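Local structure of putative aminooxidase (Propionibacterium acnes, 2BA9) at residues L160-F165 with D300-E305; P164-G169 with H309-Y314; I226-R231 with H237-D242; K235-I238 with W243-E246. The protein probably isomerises polyunsaturated fatty acids such as linoleic acid to a conjugated form, using a bound flavin-adenine dinucleotide. One frame throughout, in Å; residues are numbered along the deposited sequence.

Contact 1 (L160-F165 with D300-E305); sequences LWINPF and DNMRPE
Ile162 and Asn163, in the turn that links helix 158-161 to helix 166-170, meet Met302 of the loop between strands 295-297 and 310-315, a loop-to-turn contact of the amine-oxidase-like fold. It is small, burying 144 Å² in all, and Met302 is the one residue of its segment that reaches across. The thioether lies extended beyond CG, and its far end comes up against the Asn163 amide: the methyl carbon CE of Met302 stands 3.5 Å from OD1 of Asn163, with SD of Met302 at 3.7 Å from the same oxygen. The two side chains cross at about a right angle, and the contact is one of van der Waals type. One residue earlier, Ile162 sends CG1 anti to its backbone N (chi1 -162°), which carries the extended arm to Met302, where CD1 of Ile162 lies 4.2 Å from CB of Met302. The flexible, unbranched methionine suits this place, since it can rest on an aliphatic arm near its root and on a polar group at its end. The turn is closed by its own backbone bond, Phe165 N to Ile162 O at 3.0 Å. The two ends of the Asn163 amide are used differently: ND2 bonds to a bound polyethylene glycol, probably from the crystallisation liquor, while OD1 meets the methionine. Met302 also touches Thr166 and Ala167 of helix 166-170, while Leu160, Trp161 and Pro164 pack on Met190 of helix 187-195.

Contact 2 (P164-G169 with H309-Y314); sequences PFTAFG and HVMVYY
Met311 lays its side chain against the start of helix 166-170, crossing Thr166 at about a right angle, so that CG2 of Thr166 comes 4.0 Å from SD of Met311. The methionine bends at its last torsion (chi3 -77°), and this turns the methyl back over the helix backbone, where CE sits 3.2 Å from O of Thr166 and 3.6 Å from O of Ala167. Nearer its root the same chain meets Ala167, with CB of Met311 at 4.1 Å from CB of Ala167. Val312 approaches the alanine too: its CG1 is 4.0 Å from CB of Ala167 and 3.7 Å from O of Ala167. A small residue suits this position, because the backbones come close, the CA atoms of Ala167 and Met311 being 5.2 Å apart. The nearby carbonyls have partners of their own, Gly169 N bonding to O of Thr166 and the Tyr281 hydroxyl to O of Ala167, while Thr166 OG1 bonds to O of Gly171. Helix against sheet is the arrangement here: a short, weakly bonded helix rests on strand 310-315 of the large mixed sheet, and Phe168, the residue after Ala167 in this helix, touches the flavin cofactor and belongs to its pocket.

Contact 3 (I226-R231 with H237-D242); sequences ITRITR and HIHTTD
A classic beta bulge interrupts this hairpin: Thr227 and Arg228 both face His239, and the single carbonyl O of His239 takes three donors. Thr227 N reaches it in the carbonyl plane at 2.7 Å, Arg228 N comes in tilted by 19°, and Thr227 OG1 bonds from above that plane at 3.2 Å. The threonine hydroxyl owes its reach to a chi1 of 62°, which sets OG1 between the backbone N and the carbonyl carbon. The strands run antiparallel; Arg228 pairs with His239 at the bulge and Thr230 with His237 beyond it, both hydrogen-bonded pairs. Ile226, Ile229 and Ile238, with Thr240, point to one face, where CG2 of Ile226 meets CG2 of Ile238 at 4.1 Å; branched, apolar residues suit this buried side, and Ile226 lies near the flavin cofactor. The more exposed face carries Arg228, Thr230, His237 and His239. There CB of Arg228 packs obliquely against the CD2 corner of the His239 imidazole, 3.6 Å from CD2, and the His237 ring makes an offset stack on one face of it. Thr230 OG1 is engaged by Glu232 and also stands at the ring edge of His239, in plane, 3.9 Å from NE2 of His239.

Contact 4 (K235-I238 with W243-E246); sequences KVHI and WDRE
Glu246 swings CG anti to its backbone N (chi1 -170°) and stays extended, while Lys235 is bent, and the carboxylate end of Glu246 crosses the lysine's methylene chain at a slant, with OE2 against CG and CD. CG of Lys235 lies 3.5 Å from OE2 of Glu246, yet the charged ends do not touch: NZ of Lys235 is 5.3 Å from OE2 of Glu246. That oxygen makes a salt bridge with Arg8 instead, and NZ has a weak bond to O of Asp233. Asp244 puts its carboxylate by the edge of the His237 imidazole, where NE2 of His237 donates a weak, long bond of 3.5 Å to OD2 of Asp244; ring and carboxylate planes are 64° apart. The peptide joining Arg245 and Glu246 lies over one face of that ring, and CD2 of His237 is 3.1 Å from O of Arg245.

Strands 236-240 and 244-247 form the second hairpin of a three-stranded antiparallel sheet. Ile238 and Arg245 are the hydrogen-bonded pair: Ile238 N gives a nearly straight bond (174° at the hydrogen) to O of Arg245, and Arg245 N bonds back to O of Ile238 at 2.7 Å. His237 and Glu246 are the neighbouring non-hydrogen-bonded pair. At the start of the outer strand the guanidinium of Arg245 lies over one face of the Trp243 indole, NH1 of Arg245 being 3.4 Å above the ring plane and over its centre, so a broad aromatic surface receives an exposed, flat charged group. CZ3 of Trp243 comes to 4.3 Å from CG2 of Ile238.

Overall arrangement
The four contacts fall into two clusters on opposite sides of the chain's centre. Contacts 1 and 2, with centres about 7 Å apart, share Pro164 and Phe165 and touch through Asn301, whose ND2 probably bonds to O of Val310. Contacts 3 and 4, with centres about 6 Å apart, share His237 and Ile238, strand 236-240 being the middle strand of their sheet. Between the clusters, contacts 2 and 3 have centres about 38 Å apart, and both hairpins are nested inside the chain loops that contacts 1 and 2 close. The flavin cofactor spans this gap: contact 2 reaches it at one end and contact 3 at the other, where the side chain of Ile226 is about 4 Å from it at the nearest atoms.

Contact 1 (L160-F165 with D300-E305)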
loop_
_atom_site.group_PDB
_atom_site.type_symbol
_atom_site.label_atom_id
_atom_site.label_comp_id
_atom_site.label_asym_id
_atom_site.label_seq_id
_atom_site.Cartn_x
_atom_site.Cartn_y
_atom_site.Cartn_z
ATOM N N LEU A 160 -18.781 0.308 -6.346
ATOM C CA LEU A 160 -17.676 0.577 -7.281
ATOM C C LEU A 160 -16.333 0.668 -6.547
ATOM O O LEU A 160 -15.373 0.024 -6.923
ATOM C CB LEU A 160 -17.912 1.879 -8.060
ATOM C CG LEU A 160 -16.916 2.156 -9.200
ATOM C CD1 LEU A 160 -17.187 1.262 -10.383
ATOM C CD2 LEU A 160 -16.953 3.593 -9.634
ATOM N N TRP A 161 -16.297 1.462 -5.486
ATOM C CA TRP A 161 -15.055 1.757 -4.747
ATOM C C TRP A 161 -14.460 0.560 -4.004
ATOM O O TRP A 161 -13.259 0.505 -3.772
ATOM C CB TRP A 161 -15.306 2.898 -3.747
ATOM C CG TRP A 161 -14.715 4.205 -4.159
ATOM C CD1 TRP A 161 -13.512 4.703 -3.785
ATOM C CD2 TRP A 161 -15.314 5.189 -5.011
ATOM N NE1 TRP A 161 -13.309 5.930 -4.351
ATOM C CE2 TRP A 161 -14.400 6.255 -5.115
ATOM C CE3 TRP A 161 -16.525 5.266 -5.707
ATOM C CZ2 TRP A 161 -14.667 7.395 -5.873
ATOM C CZ3 TRP A 161 -16.785 6.391 -6.464
ATOM C CH2 TRP A 161 -15.856 7.440 -6.549
ATOM N N ILE A 162 -15.304 -0.396 -3.647
ATOM C CA ILE A 162 -14.897 -1.470 -2.759
ATOM C C ILE A 162 -13.939 -2.473 -3.408
ATOM O O ILE A 162 -13.055 -2.994 -2.745
ATOM C CB ILE A 162 -16.106 -2.204 -2.171
ATOM C CG1 ILE A 162 -15.687 -3.018 -0.932
ATOM C CG2 ILE A 162 -16.797 -3.067 -3.226
ATOM C CD1 ILE A 162 -16.855 -3.625 -0.194
ATOM N N ASN A 163 -14.113 -2.730 -4.698
ATOM C CA ASN A 163 -13.375 -3.797 -5.365
ATOM C C ASN A 163 -11.853 -3.548 -5.451
ATOM O O ASN A 163 -11.064 -4.446 -5.157
ATOM C CB ASN A 163 -13.995 -4.065 -6.738
ATOM C CG ASN A 163 -15.461 -4.438 -6.649
ATOM O OD1 ASN A 163 -15.833 -5.325 -5.880
ATOM N ND2 ASN A 163 -16.309 -3.763 -7.432
ATOM N N PRO A 164 -11.424 -2.326 -5.833
ATOM C CA PRO A 164 -9.997 -1.996 -5.736
ATOM C C PRO A 164 -9.538 -1.552 -4.349
ATOM O O PRO A 164 -8.402 -1.085 -4.202
ATOM C CB PRO A 164 -9.848 -0.820 -6.707
ATOM C CG PRO A 164 -11.159 -0.594 -7.312
ATOM C CD PRO A 164 -12.165 -1.204 -6.409
ATOM N N PHE A 165 -10.406 -1.660 -3.344
ATOM C CA PHE A 165 -10.024 -1.224 -2.012
ATOM C C PHE A 165 -9.928 -2.377 -1.026
ATOM O O PHE A 165 -8.820 -2.766 -0.645
ATOM C CB PHE A 165 -10.938 -0.116 -1.480
ATOM C CG PHE A 165 -10.376 0.563 -0.266
ATOM C CD1 PHE A 165 -9.425 1.574 -0.405
ATOM C CD2 PHE A 165 -10.737 0.145 1.015
ATOM C CE1 PHE A 165 -8.869 2.186 0.709
ATOM C CE2 PHE A 165 -10.193 0.760 2.134
ATOM C CZ PHE A 165 -9.265 1.791 1.986
ATOM N N ASP A 300 -19.030 -10.592 -2.513
ATOM C CA ASP A 300 -19.613 -11.349 -1.403
ATOM C C ASP A 300 -18.629 -11.559 -0.255
ATOM O O ASP A 300 -19.023 -11.482 0.916
ATOM C CB ASP A 300 -20.136 -12.723 -1.873
ATOM C CG ASP A 300 -21.470 -12.631 -2.582
ATOM O OD1 ASP A 300 -22.136 -11.563 -2.537
ATOM O OD2 ASP A 300 -21.867 -13.639 -3.190
ATOM N N ASN A 301 -17.365 -11.842 -0.607
ATOM C CA ASN A 301 -16.312 -12.213 0.362
ATOM C C ASN A 301 -15.522 -11.012 0.903
ATOM O O ASN A 301 -14.609 -11.194 1.706
ATOM C CB ASN A 301 -15.351 -13.257 -0.236
ATOM C CG ASN A 301 -15.945 -14.667 -0.272
ATOM O OD1 ASN A 301 -17.016 -14.926 0.280
ATOM N ND2 ASN A 301 -15.221 -15.599 -0.890
ATOM N N MET A 302 -15.928 -9.806 0.494
ATOM C CA MET A 302 -15.378 -8.538 1.000
ATOM C C MET A 302 -16.196 -7.937 2.161
ATOM O O MET A 302 -15.832 -6.898 2.711
ATOM C CB MET A 302 -15.325 -7.520 -0.137
ATOM C CG MET A 302 -14.435 -7.908 -1.281
ATOM S SD MET A 302 -14.629 -6.758 -2.653
ATOM C CE MET A 302 -14.081 -7.767 -4.056
ATOM N N ARG A 303 -17.322 -8.569 2.482
ATOM C CA ARG A 303 -18.086 -8.299 3.685
ATOM C C ARG A 303 -17.290 -8.722 4.923
ATOM O O ARG A 303 -16.671 -9.792 4.917
ATOM C CB ARG A 303 -19.349 -9.152 3.700
ATOM C CG ARG A 303 -20.369 -8.823 2.664
ATOM C CD ARG A 303 -21.701 -9.513 2.983
ATOM N NE ARG A 303 -21.815 -10.848 2.380
ATOM C CZ ARG A 303 -21.992 -11.993 3.040
ATOM N NH1 ARG A 303 -22.094 -12.023 4.362
ATOM N NH2 ARG A 303 -22.095 -13.122 2.358
ATOM N N PRO A 304 -17.351 -7.934 6.010
ATOM C CA PRO A 304 -16.690 -8.289 7.277
ATOM C C PRO A 304 -17.116 -9.659 7.807
ATOM O O PRO A 304 -16.326 -10.371 8.419
ATOM C CB PRO A 304 -17.161 -7.183 8.220
ATOM C CG PRO A 304 -17.430 -6.032 7.328
ATOM C CD PRO A 304 -18.052 -6.647 6.122
ATOM N N GLU A 305 -18.371 -10.012 7.540
ATOM C CA GLU A 305 -18.940 -11.307 7.873
ATOM C C GLU A 305 -18.225 -12.444 7.151
ATOM O O GLU A 305 -18.339 -13.606 7.548
ATOM C CB GLU A 305 -20.422 -11.314 7.477
ATOM C CG GLU A 305 -21.311 -10.405 8.320
ATOM C CD GLU A 305 -21.394 -8.941 7.869
ATOM O OE1 GLU A 305 -20.858 -8.555 6.803
ATOM O OE2 GLU A 305 -22.027 -8.165 8.614
#

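Contact 2 (P164-G169 with H309-Y314)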
loop_
_atom_site.group_PDB
_atom_site.type_symbol
_atom_site.label_atom_id
_atom_site.label_comp_id
_atom_site.label_asym_id
_atom_site.label_seq_id
_atom_site.Cartn_x
_atom_site.Cartn_y
_atom_site.Cartn_z
ATOM N N PRO A 164 -11.424 -2.326 -5.833
ATOM C CA PRO A 164 -9.997 -1.996 -5.736
ATOM C C PRO A 164 -9.538 -1.552 -4.349
ATOM O O PRO A 164 -8.402 -1.085 -4.202
ATOM C CB PRO A 164 -9.848 -0.820 -6.707
ATOM C CG PRO A 164 -11.159 -0.594 -7.312
ATOM C CD PRO A 164 -12.165 -1.204 -6.409
ATOM N N PHE A 165 -10.406 -1.660 -3.344
ATOM C CA PHE A 165 -10.024 -1.224 -2.012
ATOM C C PHE A 165 -9.928 -2.377 -1.026
ATOM O O PHE A 165 -8.820 -2.766 -0.645
ATOM C CB PHE A 165 -10.938 -0.116 -1.480
ATOM C CG PHE A 165 -10.376 0.563 -0.266
ATOM C CD1 PHE A 165 -9.425 1.574 -0.405
ATOM C CD2 PHE A 165 -10.737 0.145 1.015
ATOM C CE1 PHE A 165 -8.869 2.186 0.709
ATOM C CE2 PHE A 165 -10.193 0.760 2.134
ATOM C CZ PHE A 165 -9.265 1.791 1.986
ATOM N N THR A 166 -11.078 -2.926 -0.640
ATOM C CA THR A 166 -11.134 -3.992 0.353
ATOM C C THR A 166 -10.444 -5.277 -0.129
ATOM O O THR A 166 -9.672 -5.887 0.609
ATOM C CB THR A 166 -12.587 -4.279 0.768
ATOM O OG1 THR A 166 -13.154 -3.091 1.344
ATOM C CG2 THR A 166 -12.663 -5.421 1.778
ATOM N N ALA A 167 -10.725 -5.671 -1.362
ATOM C CA ALA A 167 -10.082 -6.829 -2.002
ATOM C C ALA A 167 -8.558 -6.681 -2.087
ATOM O O ALA A 167 -7.823 -7.672 -1.970
ATOM C CB ALA A 167 -10.670 -7.045 -3.398
ATOM N N PHE A 168 -8.102 -5.441 -2.296
ATOM C CA PHE A 168 -6.662 -5.092 -2.332
ATOM C C PHE A 168 -6.091 -4.957 -0.919
ATOM O O PHE A 168 -4.962 -4.501 -0.738
ATOM C CB PHE A 168 -6.409 -3.784 -3.106
ATOM C CG PHE A 168 -6.435 -3.929 -4.612
ATOM C CD1 PHE A 168 -7.530 -4.473 -5.252
ATOM C CD2 PHE A 168 -5.377 -3.465 -5.381
ATOM C CE1 PHE A 168 -7.565 -4.593 -6.636
ATOM C CE2 PHE A 168 -5.405 -3.553 -6.764
ATOM C CZ PHE A 168 -6.512 -4.119 -7.399
ATOM N N GLY A 169 -6.876 -5.344 0.080
ATOM C CA GLY A 169 -6.361 -5.605 1.403
ATOM C C GLY A 169 -6.359 -4.412 2.318
ATOM O O GLY A 169 -5.837 -4.477 3.430
ATOM N N HIS A 309 -11.986 -15.109 3.891
ATOM C CA HIS A 309 -12.266 -15.718 2.588
ATOM C C HIS A 309 -11.487 -15.029 1.491
ATOM O O HIS A 309 -11.083 -13.891 1.637
ATOM C CB HIS A 309 -13.771 -15.737 2.301
ATOM C CG HIS A 309 -14.485 -16.845 3.006
ATOM N ND1 HIS A 309 -14.444 -18.148 2.560
ATOM C CD2 HIS A 309 -15.214 -16.860 4.149
ATOM C CE1 HIS A 309 -15.140 -18.918 3.384
ATOM N NE2 HIS A 309 -15.601 -18.165 4.368
ATOM N N VAL A 310 -11.263 -15.736 0.392
ATOM C CA VAL A 310 -10.626 -15.145 -0.788
ATOM C C VAL A 310 -11.539 -14.089 -1.411
ATOM O O VAL A 310 -12.680 -14.378 -1.767
ATOM C CB VAL A 310 -10.315 -16.204 -1.857
ATOM C CG1 VAL A 310 -9.804 -15.539 -3.144
ATOM C CG2 VAL A 310 -9.310 -17.231 -1.340
ATOM N N MET A 311 -11.006 -12.879 -1.566
ATOM C CA MET A 311 -11.749 -11.752 -2.115
ATOM C C MET A 311 -11.470 -11.516 -3.601
ATOM O O MET A 311 -12.250 -10.876 -4.286
ATOM C CB MET A 311 -11.408 -10.490 -1.338
ATOM C CG MET A 311 -11.594 -10.639 0.157
ATOM S SD MET A 311 -11.259 -9.085 0.990
ATOM C CE MET A 311 -9.470 -9.062 0.951
ATOM N N VAL A 312 -10.345 -12.034 -4.075
ATOM C CA VAL A 312 -9.913 -11.841 -5.444
ATOM C C VAL A 312 -8.764 -12.794 -5.713
ATOM O O VAL A 312 -8.050 -13.206 -4.791
ATOM C CB VAL A 312 -9.465 -10.381 -5.720
ATOM C CG1 VAL A 312 -8.352 -9.973 -4.770
ATOM C CG2 VAL A 312 -9.020 -10.203 -7.184
ATOM N N TYR A 313 -8.623 -13.189 -6.977
ATOM C CA TYR A 313 -7.446 -13.936 -7.405
ATOM C C TYR A 313 -6.946 -13.370 -8.712
ATOM O O TYR A 313 -7.718 -12.832 -9.493
ATOM C CB TYR A 313 -7.713 -15.440 -7.495
ATOM C CG TYR A 313 -8.851 -15.850 -8.391
ATOM C CD1 TYR A 313 -8.683 -15.966 -9.770
ATOM C CD2 TYR A 313 -10.098 -16.150 -7.857
ATOM C CE1 TYR A 313 -9.736 -16.353 -10.581
ATOM C CE2 TYR A 313 -11.148 -16.532 -8.658
ATOM C CZ TYR A 313 -10.971 -16.641 -10.022
ATOM O OH TYR A 313 -12.045 -17.031 -10.820
ATOM N N TYR A 314 -5.643 -13.500 -8.922
ATOM C CA TYR A 314 -4.950 -12.891 -10.046
ATOM C C TYR A 314 -4.483 -13.900 -11.100
ATOM O O TYR A 314 -3.652 -14.770 -10.816
ATOM C CB TYR A 314 -3.765 -12.101 -9.492
ATOM C CG TYR A 314 -2.863 -11.426 -10.495
ATOM C CD1 TYR A 314 -3.355 -10.876 -11.669
ATOM C CD2 TYR A 314 -1.513 -11.307 -10.232
ATOM C CE1 TYR A 314 -2.506 -10.251 -12.576
ATOM C CE2 TYR A 314 -0.668 -10.692 -11.106
ATOM C CZ TYR A 314 -1.158 -10.165 -12.283
ATOM O OH TYR A 314 -0.293 -9.540 -13.132
#

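Contact 3 (I226-R231 with H237-D242)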
loop_
_atom_site.group_PDB
_atom_site.type_symbol
_atom_site.label_atom_id
_atom_site.label_comp_id
_atom_site.label_asym_id
_atom_site.label_seq_id
_atom_site.Cartn_x
_atom_site.Cartn_y
_atom_site.Cartn_z
ATOM N N ILE A 226 19.500 -3.514 12.601
ATOM C CA ILE A 226 19.540 -2.380 13.519
ATOM C C ILE A 226 18.960 -2.775 14.875
ATOM O O ILE A 226 17.781 -3.116 14.976
ATOM C CB ILE A 226 18.701 -1.185 12.996
ATOM C CG1 ILE A 226 19.263 -0.650 11.674
ATOM C CG2 ILE A 226 18.631 -0.081 14.052
ATOM C CD1 ILE A 226 18.359 0.359 10.986
ATOM N N THR A 227 19.790 -2.705 15.912
ATOM C CA THR A 227 19.380 -3.097 17.254
ATOM C C THR A 227 19.062 -1.910 18.150
ATOM O O THR A 227 18.344 -2.065 19.143
ATOM C CB THR A 227 20.460 -3.949 17.908
ATOM O OG1 THR A 227 21.659 -3.175 18.024
ATOM C CG2 THR A 227 20.730 -5.203 17.065
ATOM N N ARG A 228 19.580 -0.730 17.803
ATOM C CA ARG A 228 19.426 0.454 18.639
ATOM C C ARG A 228 19.605 1.754 17.844
ATOM O O ARG A 228 20.542 1.877 17.059
ATOM C CB ARG A 228 20.438 0.396 19.798
ATOM C CG ARG A 228 20.124 1.320 20.975
ATOM C CD ARG A 228 20.733 0.800 22.282
ATOM N NE ARG A 228 20.569 -0.658 22.425
ATOM C CZ ARG A 228 21.558 -1.566 22.386
ATOM N NH1 ARG A 228 22.841 -1.206 22.242
ATOM N NH2 ARG A 228 21.258 -2.860 22.513
ATOM N N ILE A 229 18.690 2.704 18.041
ATOM C CA ILE A 229 18.867 4.085 17.576
ATOM C C ILE A 229 18.625 5.025 18.750
ATOM O O ILE A 229 17.574 4.967 19.396
ATOM C CB ILE A 229 17.918 4.472 16.414
ATOM C CG1 ILE A 229 18.185 3.599 15.178
ATOM C CG2 ILE A 229 18.071 5.955 16.075
ATOM C CD1 ILE A 229 17.269 3.876 13.999
ATOM N N THR A 230 19.617 5.873 19.024
ATOM C CA THR A 230 19.530 6.910 20.049
ATOM C C THR A 230 19.857 8.267 19.421
ATOM O O THR A 230 20.666 8.358 18.492
ATOM C CB THR A 230 20.493 6.634 21.212
ATOM O OG1 THR A 230 21.832 6.524 20.709
ATOM C CG2 THR A 230 20.105 5.346 21.926
ATOM N N ARG A 231 19.227 9.318 19.928
ATOM C CA ARG A 231 19.287 10.620 19.279
ATOM C C ARG A 231 19.596 11.722 20.279
ATOM O O ARG A 231 18.728 12.520 20.626
ATOM C CB ARG A 231 17.975 10.910 18.557
ATOM C CG ARG A 231 17.768 10.076 17.319
ATOM C CD ARG A 231 16.308 9.977 16.970
ATOM N NE ARG A 231 15.538 9.284 18.007
ATOM C CZ ARG A 231 14.208 9.323 18.123
ATOM N NH1 ARG A 231 13.605 8.652 19.098
ATOM N NH2 ARG A 231 13.472 10.029 17.270
ATOM N N HIS A 237 22.641 8.276 16.417
ATOM C CA HIS A 237 23.536 7.126 16.478
ATOM C C HIS A 237 22.764 5.836 16.275
ATOM O O HIS A 237 21.819 5.551 17.007
ATOM C CB HIS A 237 24.329 7.065 17.777
ATOM C CG HIS A 237 25.699 6.481 17.592
ATOM N ND1 HIS A 237 26.852 7.135 17.973
ATOM C CD2 HIS A 237 26.098 5.318 17.021
ATOM C CE1 HIS A 237 27.901 6.390 17.669
ATOM N NE2 HIS A 237 27.471 5.283 17.088
ATOM N N ILE A 238 23.189 5.078 15.266
ATOM C CA ILE A 238 22.552 3.836 14.869
ATOM C C ILE A 238 23.479 2.712 15.257
ATOM O O ILE A 238 24.667 2.784 14.974
ATOM C CB ILE A 238 22.331 3.769 13.336
ATOM C CG1 ILE A 238 21.439 4.913 12.850
ATOM C CG2 ILE A 238 21.709 2.440 12.932
ATOM C CD1 ILE A 238 22.175 6.251 12.701
ATOM N N HIS A 239 22.933 1.682 15.901
ATOM C CA HIS A 239 23.697 0.496 16.296
ATOM C C HIS A 239 23.149 -0.748 15.607
ATOM O O HIS A 239 21.968 -1.045 15.703
ATOM C CB HIS A 239 23.641 0.297 17.809
ATOM C CG HIS A 239 23.959 1.534 18.590
ATOM N ND1 HIS A 239 25.227 1.816 19.048
ATOM C CD2 HIS A 239 23.176 2.569 18.977
ATOM C CE1 HIS A 239 25.211 2.974 19.688
ATOM N NE2 HIS A 239 23.978 3.450 19.662
ATOM N N THR A 240 24.023 -1.467 14.914
ATOM C CA THR A 240 23.662 -2.711 14.256
ATOM C C THR A 240 24.455 -3.860 14.861
ATOM O O THR A 240 25.134 -3.694 15.869
ATOM C CB THR A 240 23.898 -2.641 12.714
ATOM O OG1 THR A 240 25.304 -2.691 12.422
ATOM C CG2 THR A 240 23.287 -1.370 12.144
ATOM N N THR A 241 24.344 -5.025 14.237
ATOM C CA THR A 241 25.059 -6.215 14.666
ATOM C C THR A 241 26.551 -6.142 14.301
ATOM O O THR A 241 27.405 -6.655 15.035
ATOM C CB THR A 241 24.390 -7.480 14.082
ATOM O OG1 THR A 241 23.986 -7.237 12.729
ATOM C CG2 THR A 241 23.154 -7.855 14.912
ATOM N N ASP A 242 26.848 -5.476 13.190
ATOM C CA ASP A 242 28.211 -5.370 12.661
ATOM C C ASP A 242 28.917 -4.058 13.040
ATOM O O ASP A 242 30.142 -3.982 13.011
ATOM C CB ASP A 242 28.191 -5.484 11.125
ATOM C CG ASP A 242 27.440 -6.707 10.628
ATOM O OD1 ASP A 242 27.491 -7.765 11.292
ATOM O OD2 ASP A 242 26.795 -6.608 9.561
#

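Contact 4 (K235-I238 with W243-E246)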
loop_
_atom_site.group_PDB
_atom_site.type_symbol
_atom_site.label_atom_id
_atom_site.label_comp_id
_atom_site.label_asym_id
_atom_site.label_seq_id
_atom_site.Cartn_x
_atom_site.Cartn_y
_atom_site.Cartn_z
ATOM N N LYS A 235 22.474 14.549 17.242
ATOM C CA LYS A 235 22.910 13.544 16.266
ATOM C C LYS A 235 22.080 12.275 16.360
ATOM O O LYS A 235 21.351 12.063 17.328
ATOM C CB LYS A 235 24.379 13.179 16.493
ATOM C CG LYS A 235 25.324 14.352 16.509
ATOM C CD LYS A 235 25.318 15.120 15.189
ATOM C CE LYS A 235 26.256 16.321 15.268
ATOM N NZ LYS A 235 25.842 17.275 16.343
ATOM N N VAL A 236 22.215 11.433 15.339
ATOM C CA VAL A 236 21.561 10.142 15.304
ATOM C C VAL A 236 22.613 9.047 15.334
ATOM O O VAL A 236 23.391 8.900 14.386
ATOM C CB VAL A 236 20.721 9.965 14.021
ATOM C CG1 VAL A 236 20.165 8.560 13.953
ATOM C CG2 VAL A 236 19.598 10.985 13.962
ATOM N N HIS A 237 22.641 8.276 16.417
ATOM C CA HIS A 237 23.536 7.126 16.478
ATOM C C HIS A 237 22.764 5.836 16.275
ATOM O O HIS A 237 21.819 5.551 17.007
ATOM C CB HIS A 237 24.329 7.065 17.777
ATOM C CG HIS A 237 25.699 6.481 17.592
ATOM N ND1 HIS A 237 26.852 7.135 17.973
ATOM C CD2 HIS A 237 26.098 5.318 17.021
ATOM C CE1 HIS A 237 27.901 6.390 17.669
ATOM N NE2 HIS A 237 27.471 5.283 17.088
ATOM N N ILE A 238 23.189 5.078 15.266
ATOM C CA ILE A 238 22.552 3.836 14.869
ATOM C C ILE A 238 23.479 2.712 15.257
ATOM O O ILE A 238 24.667 2.784 14.974
ATOM C CB ILE A 238 22.331 3.769 13.336
ATOM C CG1 ILE A 238 21.439 4.913 12.850
ATOM C CG2 ILE A 238 21.709 2.440 12.932
ATOM C CD1 ILE A 238 22.175 6.251 12.701
ATOM N N TRP A 243 28.154 -3.023 13.361
ATOM C CA TRP A 243 28.736 -1.709 13.628
ATOM C C TRP A 243 27.741 -0.781 14.296
ATOM O O TRP A 243 26.538 -1.044 14.310
ATOM C CB TRP A 243 29.217 -1.063 12.321
ATOM C CG TRP A 243 28.207 -1.090 11.193
ATOM C CD1 TRP A 243 28.161 -1.982 10.162
ATOM C CD2 TRP A 243 27.117 -0.177 10.979
ATOM N NE1 TRP A 243 27.106 -1.692 9.327
ATOM C CE2 TRP A 243 26.454 -0.586 9.803
ATOM C CE3 TRP A 243 26.635 0.941 11.669
ATOM C CZ2 TRP A 243 25.336 0.083 9.301
ATOM C CZ3 TRP A 243 25.523 1.604 11.166
ATOM C CH2 TRP A 243 24.890 1.175 9.999
ATOM N N ASP A 244 28.255 0.311 14.845
ATOM C CA ASP A 244 27.415 1.408 15.291
ATOM C C ASP A 244 27.996 2.716 14.749
ATOM O O ASP A 244 29.211 2.951 14.835
ATOM C CB ASP A 244 27.275 1.422 16.819
ATOM C CG ASP A 244 28.604 1.454 17.531
ATOM O OD1 ASP A 244 28.878 0.551 18.359
ATOM O OD2 ASP A 244 29.383 2.393 17.268
ATOM N N ARG A 245 27.131 3.551 14.171
ATOM C CA ARG A 245 27.580 4.748 13.455
ATOM C C ARG A 245 26.696 5.956 13.653
ATOM O O ARG A 245 25.512 5.836 13.970
ATOM C CB ARG A 245 27.695 4.462 11.966
ATOM C CG ARG A 245 28.939 3.680 11.606
ATOM C CD ARG A 245 28.884 3.234 10.176
ATOM N NE ARG A 245 29.821 2.145 9.948
ATOM C CZ ARG A 245 29.727 1.247 8.967
ATOM N NH1 ARG A 245 28.724 1.283 8.091
ATOM N NH2 ARG A 245 30.649 0.294 8.873
ATOM N N GLU A 246 27.294 7.121 13.430
ATOM C CA GLU A 246 26.656 8.398 13.686
ATOM C C GLU A 246 26.203 9.039 12.381
ATOM O O GLU A 246 26.961 9.079 11.404
ATOM C CB GLU A 246 27.643 9.318 14.392
ATOM C CG GLU A 246 27.059 10.605 14.933
ATOM C CD GLU A 246 28.137 11.526 15.445
ATOM O OE1 GLU A 246 29.011 11.047 16.196
ATOM O OE2 GLU A 246 28.128 12.717 15.089
#